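Local coordinates for uncharacterized conserved protein (Idiomarina loihiensis, PDB 2QSD) that is of unknown function and belongs to the DUF1543 family, forming a two-chain assembly rich in antiparallel beta sheet, at residues H27-V32 / H103-V108; V61-H64 / R70-L73. One frame throughout, in Å; residues are numbered along the deposited sequence.

How the contacts relate
Contacts 1 and 2 both start from the same five-stranded antiparallel sheet and connect it to two smaller ones. In contact 1 strand 26-34 faces strand 105-110 of a three-stranded sheet; in contact 2 the chain leaving strand 56-62 meets strand 69-74 of a four-stranded sheet. Strand 9-17 lies between 26-34 and 56-62 and pairs with both. Along the chain the order is 27-32, 61-64, 70-73 and 103-108, so the local contact falls within the span bridged by the long-range one. Their centres are 14 Å apart and their nearest atoms about 4 Å, without touching. Together they connect the subunit's three sheets, contact 1 by side-chain packing, contact 2 by a main-chain hydrogen bond at hairpin 65-66/69-74.

Contact 1: H27-V32 / H103-V108; sequences HDIRFV and HDFTVV
Ile29 and Phe105 reach for each other from opposite directions across two strands that run the same way but are too far apart to pair, with their CA atoms 9.8 Å from each other. The tighter half of the contact is here. Ile29 places CG1 beside its own backbone N (chi1 -70°), and the branch ends with CD1 against the ring of Phe105, 3.7 Å from Phe105 CE1 and equally close to CZ. The methyl meets that end of the ring obliquely. On Phe105 the ring is carried over from between the backbone N and the carbonyl carbon (chi1 66°).

Two residues further on the packing is looser: Phe31 turns the edge of its ring to Val107, and Phe31 CZ lies 4.2 Å from Val107 CG2. Phe88 of strand 85-90 touches all four side chains and meets the Phe31 ring edge to face, while Leu12 lies against Ile29 and Phe31.

Outside this apolar patch the surroundings change. At one end the exposed Asp104 is poorly ordered. On the other face of strand 26-34, Arg30 NH1 forms a salt bridge to Asp28 OD2 at 3.0 Å, with the oxygen near the guanidinium plane, and Asp28 OD1 accepts bonds from the backbone N of Asn23 and Ile24 of the second subunit. The alternation thus brings Ile29 and Phe31 against the other sheet and Asp28 and Arg30 against the second subunit, whose Ile24 also packs on Ile29. No hydrogen bond spans the two segments, which implies that shape and burial of hydrocarbon hold them together.

Contact 2: V61-H64 / R70-L73; sequences VHLH and RIHL
His64 and Ile71 are the nearest backbone partners, with CA atoms 5.2 Å apart, at a place where the two segments touch near their ends and then diverge instead of running alongside. One hydrogen bond joins them: Ile71 N donates to His64 O at 2.9 Å, with an N-H...O angle of 159° and the donor tilted 35° from the carbonyl plane. The same oxygen also receives a CA-H...O contact from Arg70 CA at 3.5 Å. Between the segments the chain runs along strand 65-66 and turns back into 69-74, leaving the bond at the hairpin's open end.

The side chain of Ile71 fills the angle beside this bond. With CG1 next to its own backbone N (chi1 -62°), CD1 lies 3.6 Å from Leu63 O and 4.3 Å from Leu63 CB. An alanine here would keep the backbone bond but would probably leave a gap beside Leu63 and the His64 carbonyl. CB of His64 points away from segment 70-73, and CD2 lies over one face of the His62 ring, near the rim. Gln166 meanwhile bonds His62 O and His64 N. The main-chain bond thus holds the segments where they meet, with the Ile71 branch packed beside it.

Contact 1: H27-V32 / H103-V108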
# COMPACT_ATOMS: atom_id res chain seq x y z
N HIS A 27 2.23 2.86 -0.16
CA HIS A 27 1.91 3.80 -1.23
C HIS A 27 0.71 4.68 -0.88
O HIS A 27 -0.24 4.20 -0.27
CB HIS A 27 1.64 3.05 -2.53
CG HIS A 27 2.81 2.27 -3.03
ND1 HIS A 27 3.12 1.01 -2.57
CD2 HIS A 27 3.77 2.58 -3.94
CE1 HIS A 27 4.21 0.57 -3.18
NE2 HIS A 27 4.62 1.51 -4.01
N ASP A 28 0.75 5.94 -1.30
CA ASP A 28 -0.38 6.85 -1.13
C ASP A 28 -0.59 7.68 -2.40
O ASP A 28 0.33 7.84 -3.21
CB ASP A 28 -0.15 7.78 0.08
CG ASP A 28 -1.42 8.50 0.53
OD1 ASP A 28 -2.52 8.00 0.24
OD2 ASP A 28 -1.32 9.56 1.17
N ILE A 29 -1.81 8.19 -2.58
CA ILE A 29 -2.15 9.11 -3.65
C ILE A 29 -2.21 10.52 -3.09
O ILE A 29 -2.93 10.78 -2.12
CB ILE A 29 -3.52 8.74 -4.26
CG1 ILE A 29 -3.42 7.42 -5.04
CG2 ILE A 29 -4.07 9.86 -5.14
CD1 ILE A 29 -2.78 7.56 -6.39
N ARG A 30 -1.44 11.43 -3.69
CA ARG A 30 -1.49 12.85 -3.32
C ARG A 30 -2.03 13.71 -4.46
O ARG A 30 -1.81 13.41 -5.64
CB ARG A 30 -0.11 13.37 -2.89
CG ARG A 30 0.65 12.55 -1.85
CD ARG A 30 -0.16 12.29 -0.58
NE ARG A 30 -0.54 13.52 0.12
CZ ARG A 30 -1.38 13.56 1.15
NH1 ARG A 30 -1.93 12.45 1.63
NH2 ARG A 30 -1.67 14.73 1.71
N PHE A 31 -2.72 14.79 -4.11
CA PHE A 31 -3.11 15.82 -5.06
C PHE A 31 -2.22 17.02 -4.82
O PHE A 31 -2.08 17.48 -3.69
CB PHE A 31 -4.58 16.19 -4.90
CG PHE A 31 -5.52 15.11 -5.37
CD1 PHE A 31 -5.97 14.13 -4.49
CD2 PHE A 31 -5.95 15.08 -6.70
CE1 PHE A 31 -6.83 13.12 -4.92
CE2 PHE A 31 -6.82 14.08 -7.14
CZ PHE A 31 -7.26 13.10 -6.26
N VAL A 32 -1.60 17.52 -5.89
CA VAL A 32 -0.66 18.64 -5.80
C VAL A 32 -0.85 19.62 -6.96
O VAL A 32 -1.30 19.22 -8.04
CB VAL A 32 0.82 18.18 -5.75
CG1 VAL A 32 1.18 17.61 -4.39
CG2 VAL A 32 1.13 17.17 -6.87
N HIS A 103 -7.04 1.33 -10.91
CA HIS A 103 -8.22 0.48 -10.82
C HIS A 103 -8.86 0.53 -9.43
O HIS A 103 -10.09 0.42 -9.30
CB HIS A 103 -7.85 -0.96 -11.20
CG HIS A 103 -9.03 -1.86 -11.44
ND1 HIS A 103 -9.13 -3.13 -10.91
CD2 HIS A 103 -10.16 -1.67 -12.16
CE1 HIS A 103 -10.26 -3.68 -11.29
NE2 HIS A 103 -10.91 -2.82 -12.05
N ASP A 104 -8.04 0.72 -8.40
CA ASP A 104 -8.49 0.73 -7.01
C ASP A 104 -9.18 2.03 -6.55
O ASP A 104 -9.62 2.12 -5.40
CB ASP A 104 -7.34 0.36 -6.05
CG ASP A 104 -6.14 1.29 -6.18
OD1 ASP A 104 -5.56 1.39 -7.28
OD2 ASP A 104 -5.76 1.91 -5.16
N PHE A 105 -9.25 3.03 -7.43
CA PHE A 105 -9.90 4.30 -7.11
C PHE A 105 -10.44 5.00 -8.35
O PHE A 105 -10.17 4.59 -9.48
CB PHE A 105 -8.94 5.24 -6.35
CG PHE A 105 -7.76 5.70 -7.16
CD1 PHE A 105 -6.54 5.06 -7.04
CD2 PHE A 105 -7.87 6.79 -8.03
CE1 PHE A 105 -5.44 5.48 -7.78
CE2 PHE A 105 -6.78 7.21 -8.77
CZ PHE A 105 -5.57 6.57 -8.64
N THR A 106 -11.19 6.08 -8.12
CA THR A 106 -11.64 6.98 -9.18
C THR A 106 -11.81 8.43 -8.69
O THR A 106 -11.78 8.69 -7.49
CB THR A 106 -12.94 6.50 -9.86
OG1 THR A 106 -13.17 7.25 -11.06
CG2 THR A 106 -14.14 6.65 -8.94
N VAL A 107 -11.96 9.34 -9.64
CA VAL A 107 -12.34 10.72 -9.36
C VAL A 107 -13.65 11.00 -10.09
O VAL A 107 -13.79 10.66 -11.27
CB VAL A 107 -11.24 11.73 -9.79
CG1 VAL A 107 -11.66 13.16 -9.49
CG2 VAL A 107 -9.91 11.43 -9.08
N VAL A 108 -14.61 11.57 -9.38
CA VAL A 108 -15.93 11.90 -9.95
C VAL A 108 -16.35 13.32 -9.58
O VAL A 108 -15.79 13.94 -8.67
CB VAL A 108 -17.06 10.92 -9.49
CG1 VAL A 108 -16.84 9.50 -10.03
CG2 VAL A 108 -17.23 10.92 -7.96

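Contact 2: V61-H64 / R70-L73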
# COMPACT_ATOMS: atom_id res chain seq x y z
N VAL A 61 -0.65 11.67 -13.08
CA VAL A 61 -1.42 12.19 -14.19
C VAL A 61 -1.77 13.65 -13.96
O VAL A 61 -2.12 14.05 -12.84
CB VAL A 61 -2.69 11.32 -14.47
CG1 VAL A 61 -3.54 11.14 -13.20
CG2 VAL A 61 -3.51 11.87 -15.63
N HIS A 62 -1.62 14.46 -15.00
CA HIS A 62 -2.13 15.82 -15.02
C HIS A 62 -3.62 15.71 -15.24
O HIS A 62 -4.06 15.23 -16.29
CB HIS A 62 -1.45 16.62 -16.15
CG HIS A 62 -2.08 17.94 -16.45
ND1 HIS A 62 -2.06 18.50 -17.71
CD2 HIS A 62 -2.74 18.82 -15.66
CE1 HIS A 62 -2.68 19.67 -17.68
NE2 HIS A 62 -3.10 19.88 -16.45
N LEU A 63 -4.39 16.13 -14.24
CA LEU A 63 -5.85 16.01 -14.26
C LEU A 63 -6.46 17.34 -14.72
O LEU A 63 -6.36 18.33 -14.00
CB LEU A 63 -6.34 15.69 -12.85
CG LEU A 63 -7.16 14.44 -12.54
CD1 LEU A 63 -8.00 14.70 -11.29
CD2 LEU A 63 -8.05 13.97 -13.70
N HIS A 64 -7.09 17.35 -15.89
CA HIS A 64 -7.69 18.58 -16.43
C HIS A 64 -9.20 18.49 -16.68
O HIS A 64 -9.89 19.51 -16.72
CB HIS A 64 -6.96 19.09 -17.68
CG HIS A 64 -6.71 18.03 -18.71
ND1 HIS A 64 -7.70 17.51 -19.51
CD2 HIS A 64 -5.56 17.40 -19.07
CE1 HIS A 64 -7.18 16.60 -20.31
NE2 HIS A 64 -5.89 16.51 -20.06
N ARG A 70 -14.27 20.74 -16.86
CA ARG A 70 -12.92 21.27 -16.90
C ARG A 70 -12.52 21.80 -15.53
O ARG A 70 -13.31 22.46 -14.86
CB ARG A 70 -12.84 22.38 -17.95
CG ARG A 70 -11.48 23.04 -18.12
CD ARG A 70 -11.49 23.94 -19.33
NE ARG A 70 -10.32 24.82 -19.37
CZ ARG A 70 -10.05 25.67 -20.36
NH1 ARG A 70 -8.96 26.42 -20.29
NH2 ARG A 70 -10.86 25.76 -21.41
N ILE A 71 -11.28 21.52 -15.12
CA ILE A 71 -10.78 21.91 -13.82
C ILE A 71 -10.05 23.24 -13.92
O ILE A 71 -9.13 23.39 -14.73
CB ILE A 71 -9.85 20.82 -13.23
CG1 ILE A 71 -10.63 19.52 -13.03
CG2 ILE A 71 -9.23 21.28 -11.91
CD1 ILE A 71 -9.77 18.29 -12.92
N HIS A 72 -10.48 24.21 -13.11
CA HIS A 72 -9.81 25.50 -13.04
C HIS A 72 -9.17 25.67 -11.67
O HIS A 72 -9.72 25.20 -10.67
CB HIS A 72 -10.80 26.64 -13.28
CG HIS A 72 -11.33 26.68 -14.67
ND1 HIS A 72 -10.63 27.24 -15.72
CD2 HIS A 72 -12.51 26.24 -15.19
CE1 HIS A 72 -11.34 27.13 -16.83
NE2 HIS A 72 -12.49 26.53 -16.54
N LEU A 73 -8.03 26.34 -11.65
CA LEU A 73 -7.31 26.60 -10.40
C LEU A 73 -7.14 28.09 -10.19
O LEU A 73 -6.60 28.80 -11.05
CB LEU A 73 -5.95 25.89 -10.40
CG LEU A 73 -5.95 24.38 -10.60
CD1 LEU A 73 -4.55 23.87 -10.89
CD2 LEU A 73 -6.58 23.65 -9.42